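Local coordinates for protein extracellular invertase (PDB 5XH8) that probably hydrolyses sucrose as a family 32 beta-fructofuranosidase and transfers its fructosyl group to build fructooligosaccharides such as 1-kestose, at residues A[223-228]-A[302-307]; A[263-268]-A[291-296]. All blocks are in the same frame, centred on the assembly; numbering follows the deposited sequence.

Interaction 1. Residues A[223-228]-A[302-307]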
loop_
_atom_site.group_PDB
_atom_site.type_symbol
_atom_site.label_atom_id
_atom_site.label_comp_id
_atom_site.label_asym_id
_atom_site.label_seq_id
_atom_site.Cartn_x
_atom_site.Cartn_y
_atom_site.Cartn_z
ATOM N N GLY A 223 16.534 -8.301 -7.622
ATOM C CA GLY A 223 16.433 -8.295 -9.082
ATOM C C GLY A 223 15.560 -9.400 -9.625
ATOM O O GLY A 223 15.136 -10.308 -8.889
ATOM N N GLN A 224 15.315 -9.331 -10.928
ATOM C CA GLN A 224 14.680 -10.423 -11.640
ATOM C C GLN A 224 15.659 -11.571 -11.832
ATOM O O GLN A 224 16.255 -11.703 -12.902
ATOM C CB GLN A 224 14.192 -9.959 -13.000
ATOM C CG GLN A 224 13.092 -8.928 -12.889
ATOM C CD GLN A 224 12.836 -8.258 -14.191
ATOM O OE1 GLN A 224 13.206 -7.090 -14.377
ATOM N NE2 GLN A 224 12.195 -8.968 -15.106
ATOM N N TRP A 225 15.812 -12.407 -10.812
ATOM C CA TRP A 225 16.842 -13.437 -10.848
ATOM C C TRP A 225 16.623 -14.429 -12.006
ATOM O O TRP A 225 17.567 -15.050 -12.449
ATOM C CB TRP A 225 17.002 -14.119 -9.474
ATOM C CG TRP A 225 16.158 -15.314 -9.249
ATOM C CD1 TRP A 225 14.811 -15.437 -9.485
ATOM C CD2 TRP A 225 16.588 -16.569 -8.747
ATOM N NE1 TRP A 225 14.381 -16.705 -9.179
ATOM C CE2 TRP A 225 15.449 -17.424 -8.714
ATOM C CE3 TRP A 225 17.827 -17.077 -8.337
ATOM C CZ2 TRP A 225 15.522 -18.756 -8.278
ATOM C CZ3 TRP A 225 17.891 -18.397 -7.883
ATOM C CH2 TRP A 225 16.745 -19.222 -7.862
ATOM N N TRP A 226 15.379 -14.579 -12.474
ATOM C CA TRP A 226 15.077 -15.341 -13.673
ATOM C C TRP A 226 13.995 -14.605 -14.442
ATOM O O TRP A 226 12.945 -14.243 -13.873
ATOM C CB TRP A 226 14.615 -16.774 -13.327
ATOM C CG TRP A 226 14.282 -17.620 -14.534
ATOM C CD1 TRP A 226 14.922 -17.606 -15.757
ATOM C CD2 TRP A 226 13.270 -18.629 -14.631
ATOM N NE1 TRP A 226 14.337 -18.505 -16.609
ATOM C CE2 TRP A 226 13.329 -19.155 -15.952
ATOM C CE3 TRP A 226 12.314 -19.136 -13.740
ATOM C CZ2 TRP A 226 12.463 -20.158 -16.403
ATOM C CZ3 TRP A 226 11.435 -20.126 -14.190
ATOM C CH2 TRP A 226 11.528 -20.634 -15.517
ATOM N N HIS A 227 14.257 -14.346 -15.719
ATOM C CA HIS A 227 13.279 -13.747 -16.594
ATOM C C HIS A 227 13.518 -14.240 -18.015
ATOM O O HIS A 227 14.615 -14.632 -18.350
ATOM C CB HIS A 227 13.353 -12.210 -16.503
ATOM C CG HIS A 227 14.663 -11.648 -16.960
ATOM N ND1 HIS A 227 14.885 -11.246 -18.261
ATOM C CD2 HIS A 227 15.836 -11.471 -16.305
ATOM C CE1 HIS A 227 16.130 -10.824 -18.381
ATOM N NE2 HIS A 227 16.731 -10.959 -17.212
ATOM N N GLU A 228 12.474 -14.251 -18.832
ATOM C CA GLU A 228 12.555 -14.726 -20.206
ATOM C C GLU A 228 11.749 -13.787 -21.072
ATOM O O GLU A 228 10.804 -13.154 -20.581
ATOM C CB GLU A 228 11.972 -16.133 -20.332
ATOM C CG GLU A 228 12.671 -17.197 -19.515
ATOM C CD GLU A 228 14.044 -17.575 -20.047
ATOM O OE1 GLU A 228 14.411 -17.147 -21.156
ATOM O OE2 GLU A 228 14.753 -18.298 -19.323
ATOM N N VAL A 302 22.442 -11.678 -8.935
ATOM C CA VAL A 302 22.297 -13.118 -9.041
ATOM C C VAL A 302 21.332 -13.502 -10.181
ATOM O O VAL A 302 20.396 -12.772 -10.517
ATOM C CB VAL A 302 21.908 -13.727 -7.675
ATOM C CG1 VAL A 302 20.431 -13.489 -7.361
ATOM C CG2 VAL A 302 22.244 -15.198 -7.620
ATOM N N SER A 303 21.603 -14.649 -10.783
ATOM C CA SER A 303 20.907 -15.115 -11.964
ATOM C C SER A 303 20.689 -16.630 -11.903
ATOM O O SER A 303 21.608 -17.364 -11.535
ATOM C CB SER A 303 21.760 -14.787 -13.177
ATOM O OG SER A 303 20.929 -14.465 -14.245
ATOM N N PHE A 304 19.485 -17.078 -12.274
ATOM C CA PHE A 304 19.153 -18.492 -12.414
ATOM C C PHE A 304 19.196 -18.798 -13.904
ATOM O O PHE A 304 18.519 -18.153 -14.681
ATOM C CB PHE A 304 17.752 -18.749 -11.845
ATOM C CG PHE A 304 17.229 -20.142 -12.069
ATOM C CD1 PHE A 304 17.642 -21.189 -11.270
ATOM C CD2 PHE A 304 16.275 -20.383 -13.044
ATOM C CE1 PHE A 304 17.142 -22.479 -11.465
ATOM C CE2 PHE A 304 15.764 -21.659 -13.241
ATOM C CZ PHE A 304 16.204 -22.718 -12.447
ATOM N N ASN A 305 20.010 -19.770 -14.299
ATOM C CA ASN A 305 20.278 -20.048 -15.727
ATOM C C ASN A 305 19.807 -21.470 -16.015
ATOM O O ASN A 305 20.463 -22.432 -15.601
ATOM C CB ASN A 305 21.773 -19.874 -16.019
ATOM C CG ASN A 305 22.292 -18.523 -15.550
ATOM O OD1 ASN A 305 21.962 -17.505 -16.132
ATOM N ND2 ASN A 305 23.045 -18.505 -14.451
ATOM N N PRO A 306 18.642 -21.608 -16.660
ATOM C CA PRO A 306 18.098 -22.937 -16.942
ATOM C C PRO A 306 19.023 -23.850 -17.765
ATOM O O PRO A 306 19.535 -23.423 -18.807
ATOM C CB PRO A 306 16.842 -22.632 -17.762
ATOM C CG PRO A 306 16.438 -21.268 -17.352
ATOM C CD PRO A 306 17.724 -20.541 -17.096
ATOM N N ASN A 307 19.188 -25.099 -17.332
ATOM C CA ASN A 307 19.924 -26.096 -18.133
ATOM C C ASN A 307 19.092 -27.282 -18.617
ATOM O O ASN A 307 19.558 -28.036 -19.472
ATOM C CB ASN A 307 21.178 -26.579 -17.402
ATOM C CG ASN A 307 20.907 -26.975 -15.978
ATOM O OD1 ASN A 307 19.846 -27.529 -15.651
ATOM N ND2 ASN A 307 21.852 -26.669 -15.107
#
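Phe-304 is wedged between two consecutive tryptophans, Trp-225 and Trp-226, and meets each in a different way. Its CB lies over the six-membered ring of Trp-225 as a CH-pi contact, 3.8 Å from the centroid of that ring and only 7° off the normal. The phenyl ring then runs on past the indole, with CD1 close to CH2 of Trp-225. Toward Trp-226 the geometry is clearer: the phenyl presents its edge to the indole face, a T-shaped pair with planes at 66°, and CD2 of Phe-304 comes 3.7 Å from CG of Trp-226. In both residues CG is anti to its own backbone N (chi1 180° for Trp-226), which sends the two side chains out alongside each other from their separate segments and lets CD2 of Phe-304 come to the indole face.

One backbone bond joins the two segments: Phe-304 N donates to Trp-225 O over 2.8 Å, while CA of Ser-303 makes a weaker C-H contact with the same oxygen. Further along, Pro-306 CG sits 3.5 Å from Trp-226 NE1 and also approaches Glu-228 OE2. That indole N-H is spoken for: NE1 of Trp-226 gives a 2.8 Å hydrogen bond to OE2 of Glu-228, which receives it on its anti side. The buried indole N-H thereby has a partner near its own ring plane.

Trp-225 NE1 is hydrogen-bonded to Gln-206 on the neighbouring strand 203-211. The aromatic cluster thus fills the seam between two antiparallel blade sheets of the beta-propeller, with Phe-304 and Trp-226 resting on strand 265-274, and Trp-225 and Val-302 on Leu-180 of helix 178-184.

Interaction 2. Residues A[263-268]-A[291-296]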
loop_
_atom_site.group_PDB
_atom_site.type_symbol
_atom_site.label_atom_id
_atom_site.label_comp_id
_atom_site.label_asym_id
_atom_site.label_seq_id
_atom_site.Cartn_x
_atom_site.Cartn_y
_atom_site.Cartn_z
ATOM N N HIS A 263 22.214 -27.838 0.021
ATOM C CA HIS A 263 23.401 -27.647 -0.829
ATOM C C HIS A 263 23.266 -28.312 -2.182
ATOM O O HIS A 263 24.244 -28.390 -2.916
ATOM C CB HIS A 263 24.653 -28.191 -0.114
ATOM C CG HIS A 263 24.982 -27.458 1.147
ATOM N ND1 HIS A 263 25.565 -26.207 1.146
ATOM C CD2 HIS A 263 24.806 -27.793 2.445
ATOM C CE1 HIS A 263 25.717 -25.797 2.395
ATOM N NE2 HIS A 263 25.264 -26.742 3.200
ATOM N N GLY A 264 22.069 -28.789 -2.531
ATOM C CA GLY A 264 21.878 -29.529 -3.758
ATOM C C GLY A 264 21.699 -28.626 -4.946
ATOM O O GLY A 264 21.754 -27.410 -4.832
ATOM N N GLN A 265 21.469 -29.254 -6.089
ATOM C CA GLN A 265 21.062 -28.585 -7.328
ATOM C C GLN A 265 19.736 -27.849 -7.192
ATOM O O GLN A 265 18.804 -28.400 -6.642
ATOM C CB GLN A 265 20.848 -29.616 -8.422
ATOM C CG GLN A 265 21.803 -29.523 -9.567
ATOM C CD GLN A 265 21.599 -30.702 -10.464
ATOM O OE1 GLN A 265 20.873 -30.639 -11.454
ATOM N NE2 GLN A 265 22.144 -31.816 -10.054
ATOM N N ILE A 266 19.647 -26.674 -7.806
ATOM C CA ILE A 266 18.511 -25.767 -7.622
ATOM C C ILE A 266 17.484 -25.940 -8.754
ATOM O O ILE A 266 17.816 -25.933 -9.950
ATOM C CB ILE A 266 18.991 -24.307 -7.493
ATOM C CG1 ILE A 266 19.722 -24.127 -6.161
ATOM C CG2 ILE A 266 17.823 -23.318 -7.567
ATOM C CD1 ILE A 266 20.547 -22.849 -6.067
ATOM N N PHE A 267 16.234 -26.096 -8.350
ATOM C CA PHE A 267 15.104 -26.265 -9.269
ATOM C C PHE A 267 14.012 -25.255 -8.915
ATOM O O PHE A 267 13.929 -24.803 -7.765
ATOM C CB PHE A 267 14.503 -27.657 -9.102
ATOM C CG PHE A 267 15.346 -28.783 -9.649
ATOM C CD1 PHE A 267 16.395 -29.321 -8.901
ATOM C CD2 PHE A 267 15.039 -29.360 -10.878
ATOM C CE1 PHE A 267 17.146 -30.395 -9.390
ATOM C CE2 PHE A 267 15.788 -30.430 -11.374
ATOM C CZ PHE A 267 16.843 -30.941 -10.630
ATOM N N THR A 268 13.170 -24.933 -9.891
ATOM C CA THR A 268 11.938 -24.184 -9.637
ATOM C C THR A 268 10.781 -24.897 -10.334
ATOM O O THR A 268 10.992 -25.530 -11.383
ATOM C CB THR A 268 12.048 -22.712 -10.105
ATOM O OG1 THR A 268 10.823 -22.000 -9.836
ATOM C CG2 THR A 268 12.391 -22.618 -11.600
ATOM N N TRP A 291 8.590 -27.707 -14.574
ATOM C CA TRP A 291 9.762 -27.714 -13.686
ATOM C C TRP A 291 10.983 -27.290 -14.505
ATOM O O TRP A 291 11.005 -27.441 -15.742
ATOM C CB TRP A 291 9.995 -29.080 -13.017
ATOM C CG TRP A 291 10.422 -30.194 -13.977
ATOM C CD1 TRP A 291 9.608 -31.124 -14.543
ATOM C CD2 TRP A 291 11.751 -30.472 -14.463
ATOM N NE1 TRP A 291 10.330 -31.974 -15.346
ATOM C CE2 TRP A 291 11.650 -31.606 -15.322
ATOM C CE3 TRP A 291 13.017 -29.885 -14.253
ATOM C CZ2 TRP A 291 12.770 -32.164 -15.998
ATOM C CZ3 TRP A 291 14.147 -30.444 -14.932
ATOM C CH2 TRP A 291 13.999 -31.568 -15.796
ATOM N N VAL A 292 11.977 -26.727 -13.817
ATOM C CA VAL A 292 13.180 -26.183 -14.466
ATOM C C VAL A 292 14.362 -26.358 -13.549
ATOM O O VAL A 292 14.283 -26.011 -12.365
ATOM C CB VAL A 292 13.070 -24.676 -14.777
ATOM C CG1 VAL A 292 14.230 -24.216 -15.666
ATOM C CG2 VAL A 292 11.755 -24.354 -15.456
ATOM N N SER A 293 15.448 -26.907 -14.107
ATOM C CA SER A 293 16.733 -27.030 -13.412
ATOM C C SER A 293 17.608 -25.888 -13.873
ATOM O O SER A 293 17.528 -25.484 -15.018
ATOM C CB SER A 293 17.419 -28.359 -13.782
ATOM O OG SER A 293 18.693 -28.454 -13.163
ATOM N N GLY A 294 18.441 -25.362 -12.994
ATOM C CA GLY A 294 19.346 -24.313 -13.390
ATOM C C GLY A 294 20.507 -24.088 -12.460
ATOM O O GLY A 294 20.507 -24.538 -11.307
ATOM N N THR A 295 21.510 -23.384 -12.978
ATOM C CA THR A 295 22.674 -23.018 -12.177
ATOM C C THR A 295 22.488 -21.570 -11.792
ATOM O O THR A 295 21.852 -20.797 -12.510
ATOM C CB THR A 295 24.008 -23.207 -12.944
ATOM O OG1 THR A 295 23.964 -22.460 -14.162
ATOM C CG2 THR A 295 24.271 -24.700 -13.278
ATOM N N VAL A 296 23.064 -21.209 -10.659
ATOM C CA VAL A 296 22.963 -19.878 -10.141
ATOM C C VAL A 296 24.341 -19.249 -10.126
ATOM O O VAL A 296 25.238 -19.764 -9.493
ATOM C CB VAL A 296 22.374 -19.906 -8.725
ATOM C CG1 VAL A 296 22.221 -18.497 -8.190
ATOM C CG2 VAL A 296 21.011 -20.586 -8.759
HETATM O O HOH W 1 21.827 -25.530 -9.322
#
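Strands 265-268 and 291-296 pair antiparallel in a beta hairpin, a buried contact within one blade of the propeller. At the Thr-268/Val-292 hydrogen-bonded pair, each backbone N donates to the other residue's O over 2.9 Å. Gly-294 N makes a long bond of 3.2 Å to Ile-266 O, and a water links Ile-266 N, from which it accepts, to Gly-294 O, to which it donates at 2.6 Å.

Phe-267 and Ser-293 form the non-hydrogen-bonded pair between. CE2 of Phe-267 lies 3.6 Å from Ser-293 CB, with Ser-293 OG over the phenyl face toward its rim, while Trp-291 comes up at the phenyl edge, its CZ3 3.9 Å from Phe-267 CE2. On the other side of the sheet Thr-268 CG2 lies beside Val-292 CB, and Ile-266 CD1 meets Val-296 CG2 at 3.5 Å, these two side chains crossing at about a right angle.

Ser-293 OG probably bonds to the Asn-307 side chain, and Thr-268 OG1 bonds to the backbone O of Asn-251 and the side-chain amide of Gln-206. In this part of the hairpin, away from its turn, side chains thus supply mainly apolar packing, while polar atoms are met by backbone bonds, the water and partners outside the pair.

Overall arrangement
The centres of the two interactions lie about 11 Å apart, on the same side of the chain's centre. Along the chain the order is 223-228, 263-268, 291-296, 302-307, so the hairpin of interaction 2 falls wholly between the two segments of interaction 1. Strands 286-298 and 302-311 are consecutive neighbours in one sheet and link the two directly: Asn-305 N probably bonds to Thr-295 O, and Phe-304 CE1 packs on Gly-294 CA. Interaction 1 joins strand 302-311 to strand 219-227 of the four-stranded sheet before it, so the two contacts lie within and between adjacent blades of the family 32 N-terminal domain.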